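PDB 5FWH: ESSC from Geobacillus thermodenitrificans, which forms part of the bacterial type VII secretion apparatus as an FtsK/SpoIIIE-type ATPase, whose N-terminal forkhead-associated region probably serves in protein-protein contacts. Local coordinates for residues A[130-135]-A[168-173]; A[109-114]-A[120-125]; A[13-18]-A[22-27]; A[70-75]-A[180-185]. All coordinates share one frame; numbering follows the deposited sequence.

In the fold
The chain folds into two β-sandwiches joined side by side, and the contacts are shared between them. Interaction 3, in the first sandwich, is partly buried and purely apolar, with side chains from two facing sheets meeting inside it. In the second, interaction 1 uses strand 131-136 and interaction 2 strand 123-128, neighbours in one sheet, and the two contacts touch there. Interaction 1 is partly buried and built on stacked rings; interaction 2, also partly buried but with an exposed residue among those that touch, rests on a salt bridge. Interaction 4, a surface contact of opposite charges, links the two sandwiches and shares a sheet with interaction 3, whose outermost strands are 11-16 and 73-77.

Interaction 1: residues A[130-135]-A[168-173]; sequences GQWVVI and FVFIEE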
loop_
_atom_site.group_PDB
_atom_site.type_symbol
_atom_site.label_atom_id
_atom_site.label_comp_id
_atom_site.label_asym_id
_atom_site.label_seq_id
_atom_site.Cartn_x
_atom_site.Cartn_y
_atom_site.Cartn_z
ATOM N N GLY A 130 -20.232 -8.269 -14.918
ATOM C CA GLY A 130 -18.953 -7.927 -15.522
ATOM C C GLY A 130 -18.141 -6.848 -14.820
ATOM O O GLY A 130 -17.078 -6.476 -15.316
ATOM N N GLN A 131 -18.593 -6.370 -13.660
ATOM C CA GLN A 131 -17.907 -5.314 -12.928
ATOM C C GLN A 131 -17.475 -5.810 -11.566
ATOM O O GLN A 131 -18.287 -6.356 -10.831
ATOM C CB GLN A 131 -18.871 -4.138 -12.715
ATOM C CG GLN A 131 -19.470 -3.556 -13.999
ATOM C CD GLN A 131 -18.419 -3.286 -15.081
ATOM O OE1 GLN A 131 -18.338 -4.019 -16.075
ATOM N NE2 GLN A 131 -17.589 -2.253 -14.878
ATOM N N TRP A 132 -16.221 -5.575 -11.199
ATOM C CA TRP A 132 -15.796 -5.869 -9.832
ATOM C C TRP A 132 -16.175 -4.771 -8.874
ATOM O O TRP A 132 -16.003 -3.591 -9.171
ATOM C CB TRP A 132 -14.294 -6.141 -9.789
ATOM C CG TRP A 132 -13.959 -7.416 -10.403
ATOM C CD1 TRP A 132 -13.417 -7.617 -11.667
ATOM C CD2 TRP A 132 -14.094 -8.693 -9.825
ATOM N NE1 TRP A 132 -13.219 -8.957 -11.884
ATOM C CE2 TRP A 132 -13.614 -9.643 -10.782
ATOM C CE3 TRP A 132 -14.565 -9.143 -8.600
ATOM C CZ2 TRP A 132 -13.635 -11.006 -10.561
ATOM C CZ3 TRP A 132 -14.578 -10.517 -8.359
ATOM C CH2 TRP A 132 -14.126 -11.439 -9.347
ATOM N N VAL A 133 -16.709 -5.157 -7.727
ATOM C CA VAL A 133 -16.932 -4.261 -6.593
ATOM C C VAL A 133 -15.979 -4.618 -5.436
ATOM O O VAL A 133 -15.773 -5.778 -5.122
ATOM C CB VAL A 133 -18.378 -4.409 -6.108
ATOM C CG1 VAL A 133 -18.648 -3.574 -4.864
ATOM C CG2 VAL A 133 -19.303 -3.965 -7.218
ATOM N N VAL A 134 -15.387 -3.608 -4.827
ATOM C CA VAL A 134 -14.638 -3.777 -3.594
ATOM C C VAL A 134 -15.536 -3.494 -2.385
ATOM O O VAL A 134 -16.143 -2.422 -2.320
ATOM C CB VAL A 134 -13.359 -2.919 -3.539
ATOM C CG1 VAL A 134 -13.623 -1.435 -3.717
ATOM C CG2 VAL A 134 -12.627 -3.192 -2.223
ATOM N N ILE A 135 -15.566 -4.413 -1.426
ATOM C CA ILE A 135 -16.334 -4.249 -0.180
ATOM C C ILE A 135 -15.314 -4.298 0.941
ATOM O O ILE A 135 -14.777 -5.352 1.225
ATOM C CB ILE A 135 -17.386 -5.370 0.012
ATOM C CG1 ILE A 135 -18.412 -5.386 -1.169
ATOM C CG2 ILE A 135 -18.128 -5.250 1.373
ATOM C CD1 ILE A 135 -18.102 -6.378 -2.258
ATOM N N PHE A 168 -3.137 -4.035 -5.333
ATOM C CA PHE A 168 -4.031 -4.881 -6.125
ATOM C C PHE A 168 -4.534 -4.071 -7.285
ATOM O O PHE A 168 -5.041 -2.960 -7.067
ATOM C CB PHE A 168 -5.231 -5.336 -5.327
ATOM C CG PHE A 168 -4.879 -6.027 -4.024
ATOM C CD1 PHE A 168 -4.550 -5.283 -2.914
ATOM C CD2 PHE A 168 -4.940 -7.387 -3.921
ATOM C CE1 PHE A 168 -4.259 -5.876 -1.695
ATOM C CE2 PHE A 168 -4.579 -8.014 -2.740
ATOM C CZ PHE A 168 -4.253 -7.244 -1.629
ATOM N N VAL A 169 -4.342 -4.573 -8.511
ATOM C CA VAL A 169 -4.785 -3.851 -9.740
ATOM C C VAL A 169 -5.405 -4.846 -10.693
ATOM O O VAL A 169 -4.783 -5.851 -11.002
ATOM C CB VAL A 169 -3.647 -3.126 -10.479
ATOM C CG1 VAL A 169 -4.217 -2.162 -11.507
ATOM C CG2 VAL A 169 -2.791 -2.325 -9.506
ATOM N N PHE A 170 -6.656 -4.622 -11.107
ATOM C CA PHE A 170 -7.218 -5.383 -12.211
ATOM C C PHE A 170 -6.532 -4.825 -13.488
ATOM O O PHE A 170 -6.616 -3.611 -13.830
ATOM C CB PHE A 170 -8.754 -5.270 -12.286
ATOM C CG PHE A 170 -9.473 -6.257 -11.380
ATOM C CD1 PHE A 170 -9.560 -7.594 -11.729
ATOM C CD2 PHE A 170 -9.996 -5.844 -10.158
ATOM C CE1 PHE A 170 -10.181 -8.495 -10.900
ATOM C CE2 PHE A 170 -10.616 -6.731 -9.308
ATOM C CZ PHE A 170 -10.711 -8.076 -9.678
ATOM N N ILE A 171 -5.827 -5.698 -14.164
ATOM C CA ILE A 171 -5.267 -5.348 -15.458
ATOM C C ILE A 171 -6.436 -5.316 -16.450
ATOM O O ILE A 171 -6.554 -4.401 -17.248
ATOM C CB ILE A 171 -4.296 -6.416 -15.977
ATOM C CG1 ILE A 171 -3.074 -6.569 -15.061
ATOM C CG2 ILE A 171 -3.886 -6.106 -17.414
ATOM C CD1 ILE A 171 -2.194 -5.353 -14.935
ATOM N N GLU A 172 -7.223 -6.393 -16.388
ATOM C CA GLU A 172 -8.422 -6.641 -17.160
ATOM C C GLU A 172 -9.440 -7.175 -16.167
ATOM O O GLU A 172 -9.109 -7.521 -15.001
ATOM C CB GLU A 172 -8.104 -7.696 -18.232
ATOM C CG GLU A 172 -9.242 -8.296 -19.074
ATOM C CD GLU A 172 -10.136 -7.311 -19.804
ATOM O OE1 GLU A 172 -10.944 -6.605 -19.132
ATOM O OE2 GLU A 172 -10.064 -7.291 -21.056
ATOM N N GLU A 173 -10.677 -7.231 -16.625
ATOM C CA GLU A 173 -11.762 -7.864 -15.910
ATOM C C GLU A 173 -11.440 -9.251 -15.407
ATOM O O GLU A 173 -11.997 -9.691 -14.376
ATOM C CB GLU A 173 -12.941 -7.987 -16.838
ATOM C CG GLU A 173 -14.234 -8.453 -16.195
ATOM C CD GLU A 173 -15.164 -9.112 -17.207
ATOM O OE1 GLU A 173 -15.032 -8.856 -18.437
ATOM O OE2 GLU A 173 -16.016 -9.914 -16.773
#
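Trp132 and Phe170 lay their rings together inside the second FHA-type β-sandwich, Trp132 coming from strand 131-136 of one sheet and Phe170 from strand 166-170 of the other. The stack is offset: the phenyl lies over the five-membered ring of the indole, centroids 3.8 Å apart and planes inclined by 16°. The side chains themselves run at about a right angle, and the far end of the phenyl does the touching, with Phe170 CZ 3.4 Å from Trp132 CD1 and Phe170 CE1 3.2 Å from Trp132 NE1. The edge of the indole is held as well. Trp132 NE1 donates a nearly straight hydrogen bond of 2.9 Å to Glu173 O (N-H...O angle 166°), and this oxygen lies almost in the ring plane. Stack and bond together fix the rotation of the indole and give its N-H a partner. The extended Glu173 side chain, CG anti to the backbone N (chi1 -172°), brings Glu173 CG to 3.6 Å from Gly130 O, and its OE2 forms a salt bridge with Lys127. Before it, Ile171 and Glu172 make a classic β-bulge opposite Leu175. Around the contact, the indole packs on Leu125 and Lys127 of strand 123-128, while Phe170 rests on Leu176 of strand 175-180 and on Val100, so the two rings join the facing sheets.

Interaction 2: residues A[109-114]-A[120-125]; sequences SNDPQA and NARFSL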
loop_
_atom_site.group_PDB
_atom_site.type_symbol
_atom_site.label_atom_id
_atom_site.label_comp_id
_atom_site.label_asym_id
_atom_site.label_seq_id
_atom_site.Cartn_x
_atom_site.Cartn_y
_atom_site.Cartn_z
ATOM N N SER A 109 -8.119 -11.827 3.223
ATOM C CA SER A 109 -8.077 -11.728 4.682
ATOM C C SER A 109 -7.149 -12.794 5.244
ATOM O O SER A 109 -6.401 -13.437 4.520
ATOM C CB SER A 109 -9.460 -11.961 5.246
ATOM O OG SER A 109 -9.753 -13.336 5.086
ATOM N N ASN A 110 -7.187 -12.952 6.562
ATOM C CA ASN A 110 -6.339 -13.888 7.209
ATOM C C ASN A 110 -7.043 -15.144 7.540
ATOM O O ASN A 110 -6.418 -16.041 8.074
ATOM C CB ASN A 110 -5.710 -13.330 8.460
ATOM C CG ASN A 110 -4.478 -14.096 8.827
ATOM O OD1 ASN A 110 -3.635 -14.369 7.963
ATOM N ND2 ASN A 110 -4.387 -14.514 10.056
ATOM N N ASP A 111 -8.315 -15.243 7.155
ATOM C CA ASP A 111 -9.056 -16.483 7.287
ATOM C C ASP A 111 -8.444 -17.627 6.473
ATOM O O ASP A 111 -7.928 -17.383 5.315
ATOM C CB ASP A 111 -10.508 -16.289 6.868
ATOM C CG ASP A 111 -11.210 -15.267 7.712
ATOM O OD1 ASP A 111 -11.724 -15.613 8.823
ATOM O OD2 ASP A 111 -11.223 -14.097 7.283
ATOM N N PRO A 112 -8.537 -18.875 7.026
ATOM C CA PRO A 112 -8.048 -20.092 6.402
ATOM C C PRO A 112 -8.540 -20.290 4.998
ATOM O O PRO A 112 -7.795 -20.801 4.189
ATOM C CB PRO A 112 -8.641 -21.205 7.263
ATOM C CG PRO A 112 -8.738 -20.589 8.594
ATOM C CD PRO A 112 -9.197 -19.196 8.313
ATOM N N GLN A 113 -9.782 -19.884 4.726
ATOM C CA GLN A 113 -10.396 -20.077 3.413
ATOM C C GLN A 113 -10.300 -18.873 2.460
ATOM O O GLN A 113 -10.971 -18.866 1.417
ATOM C CB GLN A 113 -11.826 -20.574 3.610
ATOM C CG GLN A 113 -11.896 -21.809 4.563
ATOM C CD GLN A 113 -10.990 -22.956 4.119
ATOM O OE1 GLN A 113 -10.274 -23.572 4.914
ATOM N NE2 GLN A 113 -11.033 -23.258 2.845
ATOM N N ALA A 114 -9.419 -17.921 2.779
ATOM C CA ALA A 114 -9.170 -16.743 1.936
ATOM C C ALA A 114 -8.597 -17.137 0.606
ATOM O O ALA A 114 -7.723 -18.002 0.536
ATOM C CB ALA A 114 -8.208 -15.787 2.626
ATOM N N ASN A 120 -2.259 -8.349 6.232
ATOM C CA ASN A 120 -2.171 -6.901 5.893
ATOM C C ASN A 120 -3.457 -6.178 5.500
ATOM O O ASN A 120 -3.472 -4.950 5.507
ATOM C CB ASN A 120 -1.189 -6.660 4.719
ATOM C CG ASN A 120 0.148 -7.321 4.919
ATOM O OD1 ASN A 120 0.688 -7.928 3.990
ATOM N ND2 ASN A 120 0.682 -7.240 6.140
ATOM N N ALA A 121 -4.496 -6.921 5.125
ATOM C CA ALA A 121 -5.691 -6.359 4.507
ATOM C C ALA A 121 -6.840 -7.273 4.794
ATOM O O ALA A 121 -6.642 -8.433 4.969
ATOM C CB ALA A 121 -5.492 -6.298 2.987
ATOM N N ARG A 122 -8.043 -6.755 4.758
ATOM C CA ARG A 122 -9.187 -7.575 4.842
ATOM C C ARG A 122 -10.272 -6.912 4.015
ATOM O O ARG A 122 -10.767 -5.878 4.409
ATOM C CB ARG A 122 -9.598 -7.744 6.342
ATOM C CG ARG A 122 -11.019 -8.234 6.582
ATOM C CD ARG A 122 -11.336 -8.372 8.079
ATOM N NE ARG A 122 -10.581 -9.489 8.626
ATOM C CZ ARG A 122 -10.915 -10.778 8.490
ATOM N NH1 ARG A 122 -12.017 -11.153 7.840
ATOM N NH2 ARG A 122 -10.131 -11.715 8.994
ATOM N N PHE A 123 -10.720 -7.563 2.955
ATOM C CA PHE A 123 -11.755 -6.969 2.113
ATOM C C PHE A 123 -12.239 -8.030 1.157
ATOM O O PHE A 123 -11.648 -9.065 1.091
ATOM C CB PHE A 123 -11.207 -5.706 1.371
ATOM C CG PHE A 123 -10.061 -5.981 0.403
ATOM C CD1 PHE A 123 -10.311 -6.270 -0.959
ATOM C CD2 PHE A 123 -8.724 -5.843 0.811
ATOM C CE1 PHE A 123 -9.285 -6.526 -1.860
ATOM C CE2 PHE A 123 -7.673 -6.043 -0.136
ATOM C CZ PHE A 123 -7.960 -6.426 -1.440
ATOM N N SER A 124 -13.346 -7.835 0.468
ATOM C CA SER A 124 -13.697 -8.815 -0.534
ATOM C C SER A 124 -13.890 -8.133 -1.838
ATOM O O SER A 124 -14.060 -6.950 -1.871
ATOM C CB SER A 124 -14.908 -9.670 -0.135
ATOM O OG SER A 124 -16.058 -8.886 -0.112
ATOM N N LEU A 125 -13.732 -8.876 -2.920
ATOM C CA LEU A 125 -13.994 -8.398 -4.288
ATOM C C LEU A 125 -15.145 -9.225 -4.864
ATOM O O LEU A 125 -15.108 -10.455 -4.804
ATOM C CB LEU A 125 -12.767 -8.546 -5.135
ATOM C CG LEU A 125 -11.521 -7.730 -4.699
ATOM C CD1 LEU A 125 -10.382 -8.046 -5.656
ATOM C CD2 LEU A 125 -11.692 -6.257 -4.841
#
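Ser109 and Arg122 bring their backbones closest, with CA atoms 4.3 Å apart, where strand 105-109 gives way to a loop whose residues Asp111 to Ala114 make a type I β-turn closed by Ala114 N to Asp111 O. This is a border of the second FHA-type β-sandwich, just ahead of strand 123-128, which pairs antiparallel with strand 105-109. Its centrepiece is the salt bridge between Arg122 and Asp111. The guanidinium comes end-on, and Arg122 NH1 and Arg122 NH2 each donate to the single oxygen Asp111 OD2 at 3.1 Å. NH1 approaches on the syn lone pair, whereas NH2 arrives from above the carboxylate plane; the two flat groups stand 88° apart. A bend at chi3 (-70°) in the otherwise extended Arg122 chain carries the guanidinium back over Ser109, whose CB lies against one of its faces, 3.7 Å from Arg122 CZ. A long, weak ion pair also runs from Arg122 NE to Asp139. Without the Asp111 carboxylate, as with an alanine here, the Arg122 head would probably be freer to turn, and Ser109 OG would be left without this acceptor. Asp111 OD2 serves three donors: besides both arginine nitrogens, Ser109 OG gives it a hydrogen bond of 2.8 Å, received on the anti lone pair.

Interaction 3: residues A[13-18]-A[22-27]; sequences QLFSLT and KVIVIG
Phe15 and Ile24 reach toward each other from opposite sides inside the first FHA-type β-sandwich, Phe15 projecting from strand 11-16 of one sheet and Ile24 from strand 23-27 of the other, with a loop carrying the chain between the sheets. The contact is apolar, and no hydrogen bond crosses it. Ile24 CD1 approaches the phenyl obliquely, 3.9 Å from Phe15 CE2, and Ile24 CG2 stands 4.2 Å from that same carbon. Beside it, Leu17 CD2 comes to 4.4 Å from Ile24 CG2. The aromatic ring reaches across because its CG is anti to the backbone N (chi1 174°). In Ile24, CG1 takes the position between backbone N and carbonyl carbon, and this sets CD1 and CG2 both against Phe15 CE2, with CG2 also near Leu17.

The next shell sets these groups in place. Phe15 pairs through its backbone with Leu4 of strand 3-8, and Ile24 with Ile48 of strand 46-50, so each residue is anchored in its own sheet. Val34 of strand 34-35 packs on the phenyl, Leu4 on Leu17, and His33 on Ile24. Leu17 also supports the phenyl from its own strand end, since Leu17 CD2 lies in the ring plane at its edge, 3.7 Å from Phe15 CE2.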
loop_
_atom_site.group_PDB
_atom_site.type_symbol
_atom_site.label_atom_id
_atom_site.label_comp_id
_atom_site.label_asym_id
_atom_site.label_seq_id
_atom_site.Cartn_x
_atom_site.Cartn_y
_atom_site.Cartn_z
ATOM N N GLN A 13 -0.386 8.100 0.538
ATOM C CA GLN A 13 0.465 8.375 -0.649
ATOM C C GLN A 13 1.556 7.335 -0.672
ATOM O O GLN A 13 2.071 6.960 0.393
ATOM C CB GLN A 13 1.188 9.676 -0.515
ATOM C CG GLN A 13 0.284 10.867 -0.596
ATOM C CD GLN A 13 1.039 12.173 -0.752
ATOM O OE1 GLN A 13 1.978 12.308 -1.559
ATOM N NE2 GLN A 13 0.579 13.175 -0.023
ATOM N N LEU A 14 1.922 6.916 -1.877
ATOM C CA LEU A 14 2.983 5.943 -2.147
ATOM C C LEU A 14 4.068 6.715 -2.867
ATOM O O LEU A 14 3.772 7.519 -3.733
ATOM C CB LEU A 14 2.388 4.800 -2.980
ATOM C CG LEU A 14 3.120 3.483 -3.053
ATOM C CD1 LEU A 14 3.007 2.779 -1.726
ATOM C CD2 LEU A 14 2.600 2.579 -4.148
ATOM N N PHE A 15 5.307 6.579 -2.440
ATOM C CA PHE A 15 6.432 7.281 -3.042
ATOM C C PHE A 15 7.596 6.336 -3.256
ATOM O O PHE A 15 8.018 5.637 -2.322
ATOM C CB PHE A 15 6.873 8.371 -2.088
ATOM C CG PHE A 15 8.101 9.072 -2.518
ATOM C CD1 PHE A 15 8.010 10.152 -3.374
ATOM C CD2 PHE A 15 9.360 8.640 -2.111
ATOM C CE1 PHE A 15 9.146 10.803 -3.805
ATOM C CE2 PHE A 15 10.500 9.301 -2.517
ATOM C CZ PHE A 15 10.396 10.378 -3.365
ATOM N N SER A 16 8.141 6.337 -4.474
ATOM C CA SER A 16 9.257 5.465 -4.867
ATOM C C SER A 16 10.632 6.058 -4.539
ATOM O O SER A 16 10.895 7.204 -4.825
ATOM C CB SER A 16 9.195 5.180 -6.383
ATOM O OG SER A 16 8.141 4.287 -6.686
ATOM N N LEU A 17 11.517 5.225 -4.012
ATOM C CA LEU A 17 12.854 5.597 -3.585
ATOM C C LEU A 17 13.980 5.313 -4.592
ATOM O O LEU A 17 15.103 5.092 -4.164
ATOM C CB LEU A 17 13.193 4.830 -2.294
ATOM C CG LEU A 17 12.446 5.391 -1.104
ATOM C CD1 LEU A 17 12.779 4.623 0.150
ATOM C CD2 LEU A 17 12.780 6.873 -0.957
ATOM N N THR A 18 13.667 5.296 -5.889
ATOM C CA THR A 18 14.634 5.219 -7.026
ATOM C C THR A 18 16.104 4.926 -6.668
ATOM O O THR A 18 16.802 5.796 -6.121
ATOM C CB THR A 18 14.554 6.479 -7.964
ATOM O OG1 THR A 18 15.366 7.552 -7.468
ATOM C CG2 THR A 18 13.108 6.990 -8.137
ATOM N N LYS A 22 18.472 10.015 -2.356
ATOM C CA LYS A 22 19.295 9.540 -1.196
ATOM C C LYS A 22 18.868 10.084 0.211
ATOM O O LYS A 22 18.962 9.353 1.224
ATOM C CB LYS A 22 20.789 9.837 -1.449
ATOM C CG LYS A 22 21.357 9.219 -2.741
ATOM C CD LYS A 22 22.802 9.617 -3.057
ATOM C CE LYS A 22 23.810 8.565 -2.609
ATOM N NZ LYS A 22 23.766 8.354 -1.133
ATOM N N VAL A 23 18.435 11.352 0.260
ATOM C CA VAL A 23 17.799 11.952 1.438
ATOM C C VAL A 23 16.539 12.724 1.023
ATOM O O VAL A 23 16.634 13.760 0.359
ATOM C CB VAL A 23 18.764 12.875 2.212
ATOM C CG1 VAL A 23 19.624 13.705 1.253
ATOM C CG2 VAL A 23 18.020 13.749 3.237
ATOM N N ILE A 24 15.362 12.217 1.415
ATOM C CA ILE A 24 14.102 12.791 0.968
ATOM C C ILE A 24 13.401 13.393 2.130
ATOM O O ILE A 24 13.691 13.067 3.255
ATOM C CB ILE A 24 13.177 11.806 0.212
ATOM C CG1 ILE A 24 12.494 10.791 1.128
ATOM C CG2 ILE A 24 13.932 11.094 -0.908
ATOM C CD1 ILE A 24 10.992 10.856 1.027
ATOM N N VAL A 25 12.465 14.273 1.835
ATOM C CA VAL A 25 11.801 15.063 2.846
ATOM C C VAL A 25 10.295 15.104 2.551
ATOM O O VAL A 25 9.819 15.285 1.370
ATOM C CB VAL A 25 12.406 16.479 3.023
ATOM C CG1 VAL A 25 12.480 17.208 1.701
ATOM C CG2 VAL A 25 11.597 17.297 4.051
ATOM N N ILE A 26 9.581 14.892 3.646
ATOM C CA ILE A 26 8.164 14.941 3.692
ATOM C C ILE A 26 7.906 16.157 4.466
ATOM O O ILE A 26 8.336 16.257 5.648
ATOM C CB ILE A 26 7.545 13.751 4.500
ATOM C CG1 ILE A 26 8.025 12.428 3.930
ATOM C CG2 ILE A 26 5.998 13.856 4.598
ATOM C CD1 ILE A 26 7.819 11.258 4.877
ATOM N N GLY A 27 7.121 17.026 3.854
ATOM C CA GLY A 27 6.768 18.311 4.386
ATOM C C GLY A 27 5.523 18.833 3.714
ATOM O O GLY A 27 4.782 18.056 3.109
#

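Interaction 4: residues A[70-75]-A[180-185]; sequences KPRCSI and SSEEVV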
loop_
_atom_site.group_PDB
_atom_site.type_symbol
_atom_site.label_atom_id
_atom_site.label_comp_id
_atom_site.label_asym_id
_atom_site.label_seq_id
_atom_site.Cartn_x
_atom_site.Cartn_y
_atom_site.Cartn_z
ATOM N N LYS A 70 13.281 -0.781 8.981
ATOM C CA LYS A 70 13.727 -1.951 8.267
ATOM C C LYS A 70 12.660 -2.279 7.265
ATOM O O LYS A 70 11.547 -1.733 7.303
ATOM C CB LYS A 70 13.939 -3.129 9.228
ATOM C CG LYS A 70 14.927 -2.810 10.337
ATOM C CD LYS A 70 15.482 -4.047 11.053
ATOM C CE LYS A 70 14.439 -5.138 11.331
ATOM N NZ LYS A 70 13.298 -4.693 12.184
ATOM N N PRO A 71 13.004 -3.143 6.314
ATOM C CA PRO A 71 12.000 -3.590 5.385
ATOM C C PRO A 71 10.723 -4.102 6.075
ATOM O O PRO A 71 10.800 -4.795 7.114
ATOM C CB PRO A 71 12.727 -4.715 4.650
ATOM C CG PRO A 71 14.150 -4.229 4.620
ATOM C CD PRO A 71 14.332 -3.708 5.991
ATOM N N ARG A 72 9.582 -3.714 5.497
ATOM C CA ARG A 72 8.255 -4.093 5.955
ATOM C C ARG A 72 7.933 -3.654 7.387
ATOM O O ARG A 72 7.188 -4.309 8.094
ATOM C CB ARG A 72 8.061 -5.583 5.774
ATOM C CG ARG A 72 8.128 -6.061 4.328
ATOM C CD ARG A 72 7.140 -7.214 4.079
ATOM N NE ARG A 72 7.212 -8.232 5.131
ATOM C CZ ARG A 72 8.223 -9.095 5.308
ATOM N NH1 ARG A 72 9.283 -9.082 4.511
ATOM N NH2 ARG A 72 8.190 -9.987 6.316
ATOM N N CYS A 73 8.530 -2.554 7.807
ATOM C CA CYS A 73 8.291 -1.972 9.120
ATOM C C CYS A 73 7.764 -0.529 8.927
ATOM O O CYS A 73 7.862 0.036 7.857
ATOM C CB CYS A 73 9.583 -1.964 9.952
ATOM S SG CYS A 73 10.143 -3.660 10.326
ATOM N N SER A 74 7.194 0.023 9.954
ATOM C CA SER A 74 6.547 1.331 9.867
ATOM C C SER A 74 6.858 2.070 11.103
ATOM O O SER A 74 7.350 1.439 12.068
ATOM C CB SER A 74 5.025 1.230 9.750
ATOM O OG SER A 74 4.494 0.713 10.979
ATOM N N ILE A 75 6.605 3.379 11.054
ATOM C CA ILE A 75 6.705 4.226 12.216
ATOM C C ILE A 75 5.588 5.267 12.262
ATOM O O ILE A 75 5.177 5.846 11.249
ATOM C CB ILE A 75 8.076 4.933 12.248
ATOM C CG1 ILE A 75 8.376 5.465 13.646
ATOM C CG2 ILE A 75 8.161 6.030 11.176
ATOM C CD1 ILE A 75 9.775 6.004 13.786
ATOM N N SER A 180 3.629 -7.102 -3.702
ATOM C CA SER A 180 3.824 -7.338 -2.298
ATOM C C SER A 180 5.287 -7.471 -2.028
ATOM O O SER A 180 6.013 -8.050 -2.807
ATOM C CB SER A 180 3.211 -8.662 -1.903
ATOM O OG SER A 180 3.329 -8.867 -0.523
ATOM N N SER A 181 5.689 -7.020 -0.861
ATOM C CA SER A 181 7.026 -7.291 -0.362
ATOM C C SER A 181 7.194 -8.696 0.178
ATOM O O SER A 181 8.300 -9.071 0.401
ATOM C CB SER A 181 7.490 -6.231 0.664
ATOM O OG SER A 181 6.398 -5.545 1.266
ATOM N N GLU A 182 6.137 -9.477 0.367
ATOM C CA GLU A 182 6.299 -10.889 0.749
ATOM C C GLU A 182 5.718 -11.740 -0.348
ATOM O O GLU A 182 4.925 -11.226 -1.151
ATOM C CB GLU A 182 5.536 -11.201 2.016
ATOM C CG GLU A 182 5.424 -10.051 2.989
ATOM C CD GLU A 182 4.919 -10.478 4.364
ATOM O OE1 GLU A 182 4.488 -11.648 4.528
ATOM O OE2 GLU A 182 4.956 -9.635 5.298
ATOM N N GLU A 183 6.080 -13.031 -0.374
ATOM C CA GLU A 183 5.364 -13.995 -1.203
ATOM C C GLU A 183 3.849 -14.003 -0.782
ATOM O O GLU A 183 3.462 -13.930 0.421
ATOM C CB GLU A 183 5.983 -15.426 -1.196
ATOM C CG GLU A 183 7.243 -15.652 -2.062
ATOM C CD GLU A 183 7.066 -16.655 -3.224
ATOM O OE1 GLU A 183 6.284 -16.398 -4.172
ATOM O OE2 GLU A 183 7.720 -17.722 -3.219
ATOM N N VAL A 184 3.003 -14.009 -1.796
ATOM C CA VAL A 184 1.583 -14.007 -1.602
ATOM C C VAL A 184 1.143 -15.461 -1.583
ATOM O O VAL A 184 1.604 -16.245 -2.385
ATOM C CB VAL A 184 0.926 -13.303 -2.781
ATOM C CG1 VAL A 184 -0.570 -13.420 -2.704
ATOM C CG2 VAL A 184 1.336 -11.841 -2.737
ATOM N N VAL A 185 0.213 -15.776 -0.701
ATOM C CA VAL A 185 -0.365 -17.093 -0.606
ATOM C C VAL A 185 -1.764 -17.019 -1.127
ATOM O O VAL A 185 -2.573 -16.212 -0.640
ATOM C CB VAL A 185 -0.382 -17.563 0.841
ATOM C CG1 VAL A 185 -0.935 -19.001 0.937
ATOM C CG2 VAL A 185 1.035 -17.476 1.406
#
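Arg72 reaches from a type II β-turn, Lys70 to Cys73, toward Ser181 and Glu182 in the loop after strand 175-180, a surface bridge between the two FHA-type β-sandwiches. As the third residue of the turn, Arg72 has a positive phi (60°), and its CB points at the opposing loop. The next atom, Arg72 CG, passes Ser181 CB at 3.7 Å. Arg72 CD then lies 3.4 Å from Ser181 OG, so the aliphatic part of the chain runs alongside the serine. Bends at chi2 and chi3 turn the head onto Glu182. There Arg72 NE meets Glu182 OE2 at 2.7 Å, a salt bridge whose hydrogen bond is weak because the N-H points well aside (116°). The carboxylate carbon lies over one face of the guanidinium, with the planes 69° apart, and at the tip Arg72 NH2 is 3.4 Å from Glu182 OE2. With a glutamine in place of Glu182 the negative charge is gone, and the Arg72 head is likely to be less firmly held and freer to turn. Ser181 packs on Tyr165 as well. The loop is braced from within by Ser180 OG, which donates a 2.9 Å hydrogen bond to Glu182 O.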